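Local coordinates for CRISPR system Cmr subunit Cmr6 (Pyrococcus furiosus, PDB 4W8V), which caps the crRNA-containing type III-B Cmr complex together with Cmr1, as an RNA-binding subunit of CRISPR-based antiviral defence, at residues T16-T21 / I148-E153; R60-Y65 / V222-R227; V66-I71 / N75-R80; I130-T135 / V142-A147; D163-H168 / V231-S236. All coordinates share one frame; numbering follows the deposited sequence.

Contact 1. Residues T16-T21 / I148-E153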
# COMPACT_ATOMS: atom_id res chain seq x y z
N THR A 16 -0.45 -8.05 13.83
CA THR A 16 -0.76 -6.64 13.98
C THR A 16 0.40 -5.81 14.51
O THR A 16 1.35 -6.34 15.09
CB THR A 16 -1.96 -6.42 14.91
OG1 THR A 16 -1.54 -6.53 16.28
CG2 THR A 16 -3.06 -7.43 14.62
N GLY A 17 0.30 -4.51 14.31
CA GLY A 17 1.20 -3.54 14.89
C GLY A 17 0.54 -2.19 15.07
O GLY A 17 -0.49 -1.92 14.47
N LYS A 18 1.12 -1.35 15.91
CA LYS A 18 0.64 0.01 16.09
C LYS A 18 1.52 1.00 15.33
O LYS A 18 2.74 0.99 15.49
CB LYS A 18 0.60 0.38 17.56
CG LYS A 18 -0.40 -0.39 18.38
CD LYS A 18 -0.48 0.19 19.78
CE LYS A 18 -1.33 -0.65 20.71
NZ LYS A 18 -1.13 -0.21 22.11
N PHE A 19 0.90 1.85 14.52
CA PHE A 19 1.64 2.77 13.66
C PHE A 19 1.21 4.20 13.91
O PHE A 19 0.04 4.45 14.17
CB PHE A 19 1.43 2.41 12.18
CG PHE A 19 2.08 1.10 11.78
CD1 PHE A 19 1.61 -0.11 12.28
CD2 PHE A 19 3.15 1.09 10.89
CE1 PHE A 19 2.20 -1.31 11.91
CE2 PHE A 19 3.75 -0.10 10.52
CZ PHE A 19 3.28 -1.30 11.02
N LYS A 20 2.15 5.13 13.88
CA LYS A 20 1.81 6.54 13.99
C LYS A 20 2.12 7.21 12.67
O LYS A 20 3.00 6.75 11.95
CB LYS A 20 2.55 7.22 15.13
CG LYS A 20 4.06 7.14 15.02
CD LYS A 20 4.74 7.72 16.26
CE LYS A 20 6.25 7.51 16.23
NZ LYS A 20 6.92 8.42 15.26
N THR A 21 1.40 8.28 12.36
CA THR A 21 1.66 9.07 11.16
C THR A 21 2.98 9.83 11.31
O THR A 21 3.07 10.74 12.14
CB THR A 21 0.50 10.07 10.88
OG1 THR A 21 0.13 10.72 12.10
CG2 THR A 21 -0.73 9.34 10.32
N ILE A 148 -6.91 1.36 11.23
CA ILE A 148 -7.91 2.11 11.97
C ILE A 148 -7.32 2.94 13.13
O ILE A 148 -6.41 2.48 13.81
CB ILE A 148 -8.97 1.13 12.49
CG1 ILE A 148 -8.29 -0.01 13.25
CG2 ILE A 148 -9.76 0.55 11.33
CD1 ILE A 148 -9.08 -1.27 13.35
N PRO A 149 -7.81 4.18 13.31
CA PRO A 149 -7.37 5.05 14.39
C PRO A 149 -7.60 4.39 15.75
O PRO A 149 -8.66 3.81 15.97
CB PRO A 149 -8.27 6.29 14.24
CG PRO A 149 -8.68 6.27 12.84
CD PRO A 149 -8.82 4.83 12.47
N ILE A 150 -6.59 4.43 16.61
CA ILE A 150 -6.70 3.90 17.96
C ILE A 150 -7.11 5.03 18.89
O ILE A 150 -6.27 5.80 19.37
CB ILE A 150 -5.38 3.26 18.42
CG1 ILE A 150 -4.94 2.25 17.36
CG2 ILE A 150 -5.58 2.63 19.82
CD1 ILE A 150 -3.55 1.66 17.55
N ALA A 151 -8.42 5.14 19.11
CA ALA A 151 -9.01 6.28 19.77
C ALA A 151 -8.36 6.58 21.12
O ALA A 151 -7.96 7.72 21.37
CB ALA A 151 -10.50 6.07 19.93
N GLU A 152 -8.22 5.57 21.97
CA GLU A 152 -7.69 5.77 23.32
C GLU A 152 -6.27 6.33 23.33
O GLU A 152 -5.89 7.04 24.27
CB GLU A 152 -7.72 4.46 24.12
CG GLU A 152 -7.00 3.28 23.50
CD GLU A 152 -7.88 2.51 22.53
OE1 GLU A 152 -8.87 3.08 22.03
OE2 GLU A 152 -7.57 1.33 22.26
N GLU A 153 -5.48 6.03 22.31
CA GLU A 153 -4.09 6.48 22.31
C GLU A 153 -3.91 7.81 21.61
O GLU A 153 -2.79 8.21 21.31
CB GLU A 153 -3.21 5.43 21.68
CG GLU A 153 -3.33 4.11 22.38
CD GLU A 153 -2.22 3.19 22.01
OE1 GLU A 153 -1.15 3.70 21.61
OE2 GLU A 153 -2.42 1.96 22.10

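Contact 2. Residues R60-Y65 / V222-R227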
# COMPACT_ATOMS: atom_id res chain seq x y z
N ARG A 60 1.32 -4.07 -3.07
CA ARG A 60 1.42 -4.56 -4.45
C ARG A 60 2.46 -3.76 -5.25
O ARG A 60 3.35 -4.31 -5.88
CB ARG A 60 0.09 -4.41 -5.20
CG ARG A 60 -0.98 -5.46 -5.04
CD ARG A 60 -2.04 -5.14 -6.11
NE ARG A 60 -3.33 -5.80 -5.92
CZ ARG A 60 -3.65 -6.97 -6.45
NH1 ARG A 60 -2.78 -7.63 -7.19
NH2 ARG A 60 -4.85 -7.50 -6.23
N HIS A 61 2.27 -2.45 -5.24
CA HIS A 61 3.08 -1.52 -6.01
C HIS A 61 4.54 -1.66 -5.69
O HIS A 61 5.39 -1.70 -6.58
CB HIS A 61 2.62 -0.08 -5.74
CG HIS A 61 3.37 0.95 -6.51
ND1 HIS A 61 4.61 1.42 -6.13
CD2 HIS A 61 3.04 1.65 -7.63
CE1 HIS A 61 5.02 2.34 -6.99
NE2 HIS A 61 4.08 2.50 -7.90
N LEU A 62 4.83 -1.74 -4.40
CA LEU A 62 6.18 -1.95 -3.91
C LEU A 62 6.82 -3.15 -4.58
O LEU A 62 7.96 -3.07 -5.06
CB LEU A 62 6.17 -2.14 -2.39
CG LEU A 62 7.48 -2.55 -1.71
CD1 LEU A 62 8.58 -1.56 -1.98
CD2 LEU A 62 7.26 -2.70 -0.21
N THR A 63 6.09 -4.26 -4.63
CA THR A 63 6.65 -5.50 -5.14
C THR A 63 6.83 -5.49 -6.65
O THR A 63 7.70 -6.18 -7.18
CB THR A 63 5.80 -6.73 -4.75
OG1 THR A 63 4.60 -6.74 -5.53
CG2 THR A 63 5.44 -6.67 -3.26
N TYR A 64 6.02 -4.72 -7.37
CA TYR A 64 6.17 -4.65 -8.82
C TYR A 64 7.38 -3.79 -9.14
O TYR A 64 8.06 -4.00 -10.12
CB TYR A 64 4.94 -4.08 -9.51
CG TYR A 64 3.64 -4.74 -9.15
CD1 TYR A 64 3.60 -6.07 -8.78
CD2 TYR A 64 2.45 -4.03 -9.17
CE1 TYR A 64 2.41 -6.67 -8.45
CE2 TYR A 64 1.26 -4.62 -8.85
CZ TYR A 64 1.24 -5.94 -8.49
OH TYR A 64 0.05 -6.53 -8.16
N TYR A 65 7.61 -2.81 -8.27
CA TYR A 65 8.73 -1.91 -8.40
C TYR A 65 10.05 -2.65 -8.21
O TYR A 65 10.99 -2.51 -9.00
CB TYR A 65 8.59 -0.78 -7.39
CG TYR A 65 9.67 0.26 -7.43
CD1 TYR A 65 10.82 0.13 -6.64
CD2 TYR A 65 9.54 1.39 -8.21
CE1 TYR A 65 11.82 1.10 -6.66
CE2 TYR A 65 10.53 2.37 -8.23
CZ TYR A 65 11.66 2.22 -7.45
OH TYR A 65 12.63 3.19 -7.48
N VAL A 222 4.04 -4.71 4.21
CA VAL A 222 3.15 -3.60 4.51
C VAL A 222 3.87 -2.52 5.32
O VAL A 222 3.74 -1.32 5.04
CB VAL A 222 1.91 -4.11 5.28
CG1 VAL A 222 1.19 -2.98 6.01
CG2 VAL A 222 0.98 -4.84 4.33
N LYS A 223 4.65 -2.97 6.30
CA LYS A 223 5.55 -2.12 7.06
C LYS A 223 6.43 -1.32 6.12
O LYS A 223 6.53 -0.10 6.22
CB LYS A 223 6.46 -2.96 7.98
CG LYS A 223 6.07 -2.98 9.45
CD LYS A 223 7.03 -3.86 10.27
CE LYS A 223 8.34 -3.13 10.58
NZ LYS A 223 8.13 -2.02 11.56
N LEU A 224 7.12 -2.05 5.26
CA LEU A 224 8.04 -1.47 4.31
C LEU A 224 7.33 -0.41 3.47
O LEU A 224 7.83 0.70 3.28
CB LEU A 224 8.63 -2.58 3.43
CG LEU A 224 9.75 -2.29 2.44
CD1 LEU A 224 10.86 -1.48 3.09
CD2 LEU A 224 10.27 -3.62 1.94
N ALA A 225 6.15 -0.75 2.99
CA ALA A 225 5.41 0.14 2.09
C ALA A 225 4.88 1.40 2.79
O ALA A 225 4.85 2.48 2.21
CB ALA A 225 4.27 -0.64 1.42
N LEU A 226 4.50 1.29 4.06
CA LEU A 226 3.95 2.44 4.80
C LEU A 226 5.04 3.43 5.20
O LEU A 226 4.79 4.62 5.32
CB LEU A 226 3.20 1.99 6.06
CG LEU A 226 1.97 1.08 5.87
CD1 LEU A 226 1.34 0.73 7.25
CD2 LEU A 226 0.93 1.67 4.94
N ARG A 227 6.25 2.93 5.43
CA ARG A 227 7.36 3.78 5.81
C ARG A 227 7.93 4.50 4.59
O ARG A 227 8.13 5.70 4.62
CB ARG A 227 8.45 2.95 6.48
CG ARG A 227 9.58 3.72 7.11
CD ARG A 227 10.64 2.75 7.62
NE ARG A 227 11.28 2.03 6.52
CZ ARG A 227 11.73 0.78 6.59
NH1 ARG A 227 11.61 0.09 7.72
NH2 ARG A 227 12.30 0.22 5.54

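Contact 3. Residues V66-I71 / N75-R80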
# COMPACT_ATOMS: atom_id res chain seq x y z
N VAL A 66 10.12 -3.45 -7.16
CA VAL A 66 11.31 -4.23 -6.86
C VAL A 66 11.56 -5.29 -7.93
O VAL A 66 12.69 -5.45 -8.40
CB VAL A 66 11.19 -4.88 -5.46
CG1 VAL A 66 12.16 -6.02 -5.31
CG2 VAL A 66 11.37 -3.83 -4.38
N LEU A 67 10.51 -6.00 -8.32
CA LEU A 67 10.65 -7.11 -9.26
C LEU A 67 11.00 -6.66 -10.67
O LEU A 67 11.47 -7.46 -11.49
CB LEU A 67 9.38 -7.96 -9.29
CG LEU A 67 9.31 -9.00 -8.16
CD1 LEU A 67 7.99 -9.79 -8.21
CD2 LEU A 67 10.50 -9.94 -8.26
N ALA A 68 10.76 -5.38 -10.96
CA ALA A 68 11.16 -4.80 -12.24
C ALA A 68 12.68 -4.83 -12.36
O ALA A 68 13.23 -4.95 -13.45
CB ALA A 68 10.63 -3.37 -12.36
N GLU A 69 13.37 -4.74 -11.23
CA GLU A 69 14.82 -4.85 -11.20
C GLU A 69 15.29 -6.27 -11.55
O GLU A 69 16.47 -6.47 -11.83
CB GLU A 69 15.36 -4.44 -9.83
CG GLU A 69 14.79 -3.14 -9.27
CD GLU A 69 15.37 -2.77 -7.89
OE1 GLU A 69 16.59 -2.94 -7.68
OE2 GLU A 69 14.59 -2.31 -7.03
N PHE A 70 14.37 -7.24 -11.54
CA PHE A 70 14.71 -8.65 -11.76
C PHE A 70 14.61 -9.10 -13.23
O PHE A 70 14.86 -10.26 -13.53
CB PHE A 70 13.81 -9.57 -10.91
CG PHE A 70 14.10 -9.52 -9.43
CD1 PHE A 70 14.05 -8.33 -8.74
CD2 PHE A 70 14.41 -10.68 -8.74
CE1 PHE A 70 14.31 -8.28 -7.39
CE2 PHE A 70 14.68 -10.63 -7.39
CZ PHE A 70 14.62 -9.43 -6.71
N ILE A 71 14.22 -8.20 -14.12
CA ILE A 71 14.17 -8.52 -15.55
C ILE A 71 14.90 -7.44 -16.33
O ILE A 71 15.19 -6.37 -15.79
CB ILE A 71 12.71 -8.68 -16.05
CG1 ILE A 71 11.91 -7.39 -15.86
CG2 ILE A 71 11.99 -9.78 -15.29
CD1 ILE A 71 10.42 -7.58 -16.05
N ASN A 75 14.83 -3.50 -20.66
CA ASN A 75 14.75 -2.23 -21.37
C ASN A 75 14.77 -1.04 -20.41
O ASN A 75 15.49 -1.06 -19.41
CB ASN A 75 13.48 -2.17 -22.22
CG ASN A 75 13.15 -3.50 -22.86
OD1 ASN A 75 13.98 -4.41 -22.88
ND2 ASN A 75 11.94 -3.62 -23.39
N ASP A 76 13.99 -0.01 -20.73
CA ASP A 76 13.79 1.11 -19.81
C ASP A 76 13.09 0.64 -18.55
O ASP A 76 12.22 -0.22 -18.61
CB ASP A 76 12.97 2.22 -20.47
CG ASP A 76 13.80 3.10 -21.37
OD1 ASP A 76 15.03 3.17 -21.16
OD2 ASP A 76 13.22 3.73 -22.29
N PHE A 77 13.47 1.20 -17.40
CA PHE A 77 12.89 0.75 -16.14
C PHE A 77 11.36 0.87 -16.13
O PHE A 77 10.68 -0.09 -15.82
CB PHE A 77 13.47 1.51 -14.95
CG PHE A 77 12.89 1.06 -13.65
CD1 PHE A 77 13.31 -0.12 -13.06
CD2 PHE A 77 11.89 1.79 -13.04
CE1 PHE A 77 12.77 -0.54 -11.89
CE2 PHE A 77 11.34 1.37 -11.86
CZ PHE A 77 11.78 0.20 -11.28
N TYR A 78 10.83 2.04 -16.48
CA TYR A 78 9.39 2.28 -16.48
C TYR A 78 8.63 1.22 -17.29
O TYR A 78 7.52 0.84 -16.91
CB TYR A 78 9.06 3.69 -17.00
CG TYR A 78 8.95 3.80 -18.51
CD1 TYR A 78 7.72 3.73 -19.15
CD2 TYR A 78 10.09 3.97 -19.29
CE1 TYR A 78 7.63 3.83 -20.53
CE2 TYR A 78 10.00 4.07 -20.67
CZ TYR A 78 8.77 4.00 -21.28
OH TYR A 78 8.70 4.09 -22.65
N LYS A 79 9.21 0.75 -18.39
CA LYS A 79 8.57 -0.30 -19.18
C LYS A 79 8.55 -1.63 -18.41
O LYS A 79 7.55 -2.34 -18.43
CB LYS A 79 9.27 -0.50 -20.53
CG LYS A 79 9.17 0.67 -21.48
CD LYS A 79 9.62 0.27 -22.87
CE LYS A 79 10.46 1.35 -23.53
NZ LYS A 79 10.02 1.62 -24.94
N ARG A 80 9.65 -1.96 -17.75
CA ARG A 80 9.72 -3.20 -16.99
C ARG A 80 8.71 -3.21 -15.84
O ARG A 80 8.05 -4.22 -15.61
CB ARG A 80 11.13 -3.42 -16.45
CG ARG A 80 12.16 -3.67 -17.53
CD ARG A 80 13.51 -4.02 -16.94
NE ARG A 80 14.41 -2.87 -16.95
CZ ARG A 80 14.99 -2.37 -15.86
NH1 ARG A 80 14.77 -2.92 -14.68
NH2 ARG A 80 15.80 -1.32 -15.97

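Contact 4. Residues I130-T135 / V142-A147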
# COMPACT_ATOMS: atom_id res chain seq x y z
N ILE A 130 1.94 -14.54 -5.44
CA ILE A 130 0.68 -14.99 -6.02
C ILE A 130 -0.30 -15.34 -4.89
O ILE A 130 -1.46 -14.96 -4.92
CB ILE A 130 0.88 -16.19 -6.96
CG1 ILE A 130 1.52 -15.73 -8.27
CG2 ILE A 130 -0.45 -16.87 -7.26
CD1 ILE A 130 1.92 -16.86 -9.20
N ARG A 131 0.18 -16.04 -3.87
CA ARG A 131 -0.68 -16.42 -2.76
C ARG A 131 -1.10 -15.23 -1.89
O ARG A 131 -2.24 -15.17 -1.43
CB ARG A 131 -0.00 -17.49 -1.91
CG ARG A 131 0.24 -18.79 -2.65
CD ARG A 131 1.05 -19.74 -1.81
NE ARG A 131 0.47 -19.85 -0.48
CZ ARG A 131 1.16 -20.09 0.62
NH1 ARG A 131 2.48 -20.25 0.57
NH2 ARG A 131 0.52 -20.16 1.79
N ILE A 132 -0.18 -14.30 -1.66
CA ILE A 132 -0.47 -13.15 -0.80
C ILE A 132 -1.54 -12.25 -1.39
O ILE A 132 -2.52 -11.91 -0.70
CB ILE A 132 0.81 -12.34 -0.53
CG1 ILE A 132 1.75 -13.11 0.40
CG2 ILE A 132 0.49 -10.98 0.09
CD1 ILE A 132 3.08 -12.43 0.65
N PHE A 133 -1.38 -11.88 -2.66
CA PHE A 133 -2.21 -10.87 -3.30
C PHE A 133 -3.31 -11.47 -4.18
O PHE A 133 -4.36 -10.86 -4.40
CB PHE A 133 -1.35 -9.93 -4.15
CG PHE A 133 -0.34 -9.15 -3.35
CD1 PHE A 133 -0.74 -8.09 -2.55
CD2 PHE A 133 1.00 -9.49 -3.39
CE1 PHE A 133 0.18 -7.37 -1.81
CE2 PHE A 133 1.93 -8.76 -2.64
CZ PHE A 133 1.51 -7.71 -1.85
N GLY A 134 -3.07 -12.68 -4.68
CA GLY A 134 -3.98 -13.32 -5.60
C GLY A 134 -3.69 -12.88 -7.01
O GLY A 134 -2.86 -12.01 -7.23
N THR A 135 -4.36 -13.49 -7.97
CA THR A 135 -4.28 -13.11 -9.37
C THR A 135 -5.66 -13.15 -10.00
O THR A 135 -6.67 -13.24 -9.31
CB THR A 135 -3.35 -14.03 -10.18
OG1 THR A 135 -3.86 -15.36 -10.17
CG2 THR A 135 -1.94 -14.03 -9.60
N VAL A 142 -4.38 -13.85 1.84
CA VAL A 142 -4.12 -12.92 2.93
C VAL A 142 -5.15 -11.80 2.91
O VAL A 142 -5.47 -11.24 1.87
CB VAL A 142 -2.69 -12.33 2.86
CG1 VAL A 142 -2.52 -11.24 3.92
CG2 VAL A 142 -1.66 -13.43 3.07
N VAL A 143 -5.68 -11.49 4.08
CA VAL A 143 -6.66 -10.44 4.23
C VAL A 143 -5.92 -9.16 4.58
O VAL A 143 -5.12 -9.14 5.52
CB VAL A 143 -7.69 -10.78 5.33
CG1 VAL A 143 -8.63 -9.61 5.58
CG2 VAL A 143 -8.46 -12.02 4.93
N PHE A 144 -6.16 -8.11 3.81
CA PHE A 144 -5.60 -6.82 4.13
C PHE A 144 -6.65 -6.00 4.83
O PHE A 144 -7.49 -5.37 4.19
CB PHE A 144 -5.09 -6.11 2.88
CG PHE A 144 -3.82 -6.69 2.34
CD1 PHE A 144 -3.85 -7.78 1.47
CD2 PHE A 144 -2.60 -6.15 2.70
CE1 PHE A 144 -2.67 -8.32 1.00
CE2 PHE A 144 -1.42 -6.67 2.22
CZ PHE A 144 -1.46 -7.77 1.38
N PHE A 145 -6.59 -6.02 6.17
CA PHE A 145 -7.55 -5.30 7.00
C PHE A 145 -7.40 -3.82 6.84
O PHE A 145 -6.34 -3.31 6.46
CB PHE A 145 -7.39 -5.65 8.49
CG PHE A 145 -7.71 -7.07 8.83
CD1 PHE A 145 -9.01 -7.54 8.77
CD2 PHE A 145 -6.71 -7.94 9.23
CE1 PHE A 145 -9.31 -8.84 9.08
CE2 PHE A 145 -6.99 -9.25 9.54
CZ PHE A 145 -8.29 -9.71 9.47
N ASP A 146 -8.47 -3.12 7.18
CA ASP A 146 -8.42 -1.68 7.24
C ASP A 146 -7.53 -1.24 8.40
O ASP A 146 -7.48 -1.88 9.47
CB ASP A 146 -9.84 -1.12 7.36
CG ASP A 146 -10.70 -1.44 6.13
OD1 ASP A 146 -10.40 -0.93 5.03
OD2 ASP A 146 -11.64 -2.21 6.23
N ALA A 147 -6.79 -0.16 8.16
CA ALA A 147 -5.97 0.45 9.20
C ALA A 147 -6.80 1.48 9.91
O ALA A 147 -7.33 2.39 9.27
CB ALA A 147 -4.74 1.06 8.61
O HOH W 1 -4.96 -10.86 -0.90

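Contact 5. Residues D163-H168 / V231-S236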
# COMPACT_ATOMS: atom_id res chain seq x y z
N ASP A 163 -9.72 20.10 2.81
CA ASP A 163 -9.45 20.71 1.51
C ASP A 163 -10.17 19.99 0.38
O ASP A 163 -10.58 18.84 0.52
CB ASP A 163 -7.95 20.74 1.22
CG ASP A 163 -7.23 21.80 2.03
OD1 ASP A 163 -7.16 22.95 1.55
OD2 ASP A 163 -6.75 21.47 3.14
N ILE A 164 -10.32 20.66 -0.75
CA ILE A 164 -10.97 20.03 -1.88
C ILE A 164 -9.98 19.83 -3.02
O ILE A 164 -9.27 20.73 -3.40
CB ILE A 164 -12.18 20.85 -2.29
CG1 ILE A 164 -13.24 20.73 -1.19
CG2 ILE A 164 -12.76 20.35 -3.60
CD1 ILE A 164 -14.20 21.85 -1.14
N MET A 165 -9.90 18.59 -3.49
CA MET A 165 -9.05 18.26 -4.62
C MET A 165 -9.82 17.39 -5.59
O MET A 165 -10.87 16.82 -5.24
CB MET A 165 -7.77 17.55 -4.18
CG MET A 165 -6.82 18.41 -3.33
SD MET A 165 -5.23 17.67 -2.97
CE MET A 165 -5.69 16.26 -1.96
N ASN A 166 -9.30 17.30 -6.82
CA ASN A 166 -9.88 16.47 -7.87
C ASN A 166 -8.92 15.34 -8.25
O ASN A 166 -7.72 15.47 -8.09
CB ASN A 166 -10.21 17.31 -9.10
CG ASN A 166 -11.34 18.30 -8.85
OD1 ASN A 166 -11.36 19.00 -7.85
ND2 ASN A 166 -12.29 18.36 -9.78
N PRO A 167 -9.45 14.23 -8.75
CA PRO A 167 -8.61 13.11 -9.18
C PRO A 167 -8.12 13.25 -10.63
O PRO A 167 -8.86 13.64 -11.51
CB PRO A 167 -9.54 11.92 -9.07
CG PRO A 167 -10.87 12.50 -9.41
CD PRO A 167 -10.88 13.87 -8.80
N HIS A 168 -6.86 12.90 -10.84
CA HIS A 168 -6.35 12.65 -12.16
C HIS A 168 -5.75 11.25 -12.21
O HIS A 168 -4.91 10.91 -11.38
CB HIS A 168 -5.30 13.68 -12.55
CG HIS A 168 -4.42 13.21 -13.66
ND1 HIS A 168 -4.90 13.03 -14.94
CD2 HIS A 168 -3.14 12.79 -13.67
CE1 HIS A 168 -3.92 12.56 -15.70
NE2 HIS A 168 -2.85 12.40 -14.95
N VAL A 231 0.65 6.07 2.23
CA VAL A 231 -0.73 5.89 1.82
C VAL A 231 -1.44 7.23 1.84
O VAL A 231 -0.89 8.24 2.32
CB VAL A 231 -1.49 4.93 2.76
CG1 VAL A 231 -1.21 3.48 2.40
CG2 VAL A 231 -1.15 5.24 4.21
N GLY A 232 -2.66 7.25 1.32
CA GLY A 232 -3.40 8.49 1.20
C GLY A 232 -2.94 9.22 -0.04
O GLY A 232 -2.27 8.64 -0.90
N ALA A 233 -3.25 10.51 -0.11
CA ALA A 233 -2.95 11.32 -1.27
C ALA A 233 -1.69 12.15 -1.07
O ALA A 233 -1.18 12.28 0.07
CB ALA A 233 -4.12 12.23 -1.58
N LYS A 234 -1.17 12.69 -2.17
CA LYS A 234 0.03 13.53 -2.17
C LYS A 234 1.24 12.84 -1.54
O LYS A 234 2.09 13.48 -0.93
CB LYS A 234 -0.26 14.85 -1.44
CG LYS A 234 -1.29 15.70 -2.15
CD LYS A 234 -1.25 17.14 -1.64
CE LYS A 234 -1.95 17.27 -0.30
NZ LYS A 234 -1.95 18.68 0.22
N THR A 235 1.32 11.52 -1.70
CA THR A 235 2.43 10.78 -1.11
C THR A 235 3.77 11.14 -1.74
O THR A 235 4.82 11.05 -1.08
CB THR A 235 2.21 9.26 -1.23
OG1 THR A 235 2.03 8.92 -2.61
CG2 THR A 235 0.98 8.81 -0.44
N SER A 236 3.75 11.57 -3.00
CA SER A 236 4.99 11.94 -3.68
C SER A 236 5.64 13.17 -3.04
O SER A 236 6.85 13.34 -3.12
CB SER A 236 4.76 12.18 -5.18
OG SER A 236 4.11 13.42 -5.43

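Contact 1. Residues T16-T21 / I148-E153
Lys18 and Glu153 form a short salt bridge, with NZ of Lys18 2.5 Å from OE2 of Glu153. The ammonium approaches OE2 on the side of the other carboxylate oxygen, through the syn lone pair. OE1 is not idle, because it shares a hydrogen bond with the hydroxyl of Tyr245, whose backbone pairs with Lys18 in the sheet. The carboxylate is therefore held through both oxygens, which probably fixes its rotation. The lysine chain is extended beyond CG and runs across the glutamate, nearly perpendicular to it, and its CE also passes 3.2 Å from Glu153 OE2. Closer to the backbone of Lys18, Ile150 sends its CD1 methyl against the lysine stem, 3.8 Å from Lys18 CG, so the aliphatic part of the lysine packs on Ile150. Strand 202-209 lies between strands 13-21 and 143-149, and the contact thus spans a sheet neighbour, joining the first strand to the turn after the edge strand in the four-stranded antiparallel sheet of a ferredoxin-like RAMP fold.

Contact 2. Residues R60-Y65 / V222-R227
Leu62 and Leu224 reach toward each other with CG anti to the backbone N in both, chi1 being 172° in Leu62 and -173° in Leu224. This places the Leu62 CD2 methyl against the Leu224 branch, and the two leucines meet crosswise. The helices involved, 52-68 and 212-228, fit the two helices of the beta-alpha-beta-beta-alpha-beta ferredoxin-like fold of RAMP proteins: the first lies between the first two strands of the main antiparallel sheet, the second between the last two. One methyl of Leu62 does the touching. CD2 of Leu62 sits 3.7 Å from CG of Leu224 and 3.8 Å from its CD2, and the same methyl also meets Ala225, Leu62 CD2 lying 4.0 Å from Ala225 CB. The small alanine is consistent with the close approach of the backbones, the CA atoms of Leu62 and Ala225 being 6.4 Å apart. No hydrogen bond crosses this buried interface, and the side chains that meet are all apolar. Leu109 of helix 108-116 and Leu229 add further cover to Leu62, while Arg227 is tied by a salt bridge to Glu112 of the same neighbouring helix. Within helix 52-68, the O atom of Arg60 accepts from Tyr64 N and also from Thr63 OG1 at 2.8 Å, and it lies over the centre of the Tyr64 ring, 3.2 Å above its plane.

Contact 3. Residues V66-I71 / N75-R80
Arg80 supplies the polar link, donating from NH1 to Ala68 O at 2.8 Å with an N-H...O angle of 148°. The acceptor lies in the guanidinium plane, whereas the donor stands well above the carbonyl plane and so misses the lone pairs. Along the same group, NE bonds to the backbone O of poorly ordered Asn75 at 3.2 Å, and NH2 adds a weak bond to that oxygen. The guanidinium thus probably links the carbonyl of Ala68 to the residues leading into helix 77-90, though the disorder of Asn75 makes that side less certain. Helices 52-68 and 77-90 form a helical hairpin, part of whose connection, residues 73-74, is not modelled. Apolar contacts fill the rest. CB of Ala68 lies 3.6 Å from CE1 of Phe77, a ring that also meets Tyr65 edge-to-face, and Phe77 reaches it by holding CG anti to its N (chi1 -180°). Ile71 and the arginine stem lie alongside each other, pointing opposite ways, with Ile71 CG1 3.9 Å from Arg80 CD. CG of Glu69 comes to 4.2 Å from Phe77 CE1, and its carboxylate bonds to Ser107.

Contact 4. Residues I130-T135 / V142-A147
Phe133 and Phe144 lie nearly parallel, their planes at 10°, but are displaced so far that little of one ring covers the other, with centroids 5.6 Å from each other. The pair packs the end of helix 122-133 against edge strand 143-149 of the ferredoxin-like sheet. The closest approach is between CE1 of Phe133 and CZ of Phe144, 3.6 Å. Ile132 joins them through its CG2 methyl, which touches the Phe144 edge 4.0 Å from CZ and also covers the centre of one Phe133 face. CB of Val142 rests 3.6 Å from Ile132 O, and Leu214 of helix 212-228 packs on both residues. Further out, helix 52-68 contacts both rings, and its Lys56 bonds to Phe133 O. The chain leaves the helix at Gly134, where the backbone angles (phi 85°) would press a CB against the carbonyl O of Phe133, calling for glycine. Neighbouring Arg131 is held by salt bridges to Asp211 and Glu141. A water in the plane of the Phe144 ring, at its edge, donates to Ile132 O at 2.7 Å and to Val142 O at 2.8 Å.

Contact 5. Residues D163-H168 / V231-S236
Met165 and Ala233 meet without any hydrogen bond between their segments; each is tied to the small sheet by backbone hydrogen bonds, Met165 to Ile192 and Ala233 to Val26. The nearest opposite charges across the contact, Asp163 OD2 and Lys234 NZ, stand 6.3 Å apart and make no salt bridge. What touches is a single methyl of the methionine: CE of Met165 lies 4.3 Å from CB of Ala233 and 4.2 Å from CE of Lys234. The methionine chain runs straight through chi2, then turns about the CG-SD bond (chi3 -65°), which sets CE against both partners. Strand 161-165 is an edge of a small antiparallel sheet centred on 192-197, and residues 231-236 belong to the glycine-rich loop near the C-terminus that marks RAMP proteins. In relatives this loop is associated with RNA binding, although no RNA is present here. Gly232 and Lys234 both take positive phi, curling the loop. Phe194 and Val26 of the small sheet pack on both Met165 and Ala233, and Tyr239 also touches the Lys234 side chain.

How the contacts relate
The five contacts tie together this C-terminal part of Cmr6. Contact 2 lies nearest the middle, its centre about 6 Å from that of the chain, and it touches all the others. Phe19 of contact 1 packs on Lys223 and Leu226, and Leu226 also meets Val231 of contact 5. Phe133 and Phe144 of contact 4 pack on Arg60 and Val222, respectively. Contacts 2 and 3 share helix 52-68, while contacts 1 and 4 share strand 143-149. Contacts 1 and 3 are farthest apart, with centres about 35 Å from each other. Contact 5, with its glycine-rich loop, is about 7 Å from contacts 1 and 4 at the nearest atoms.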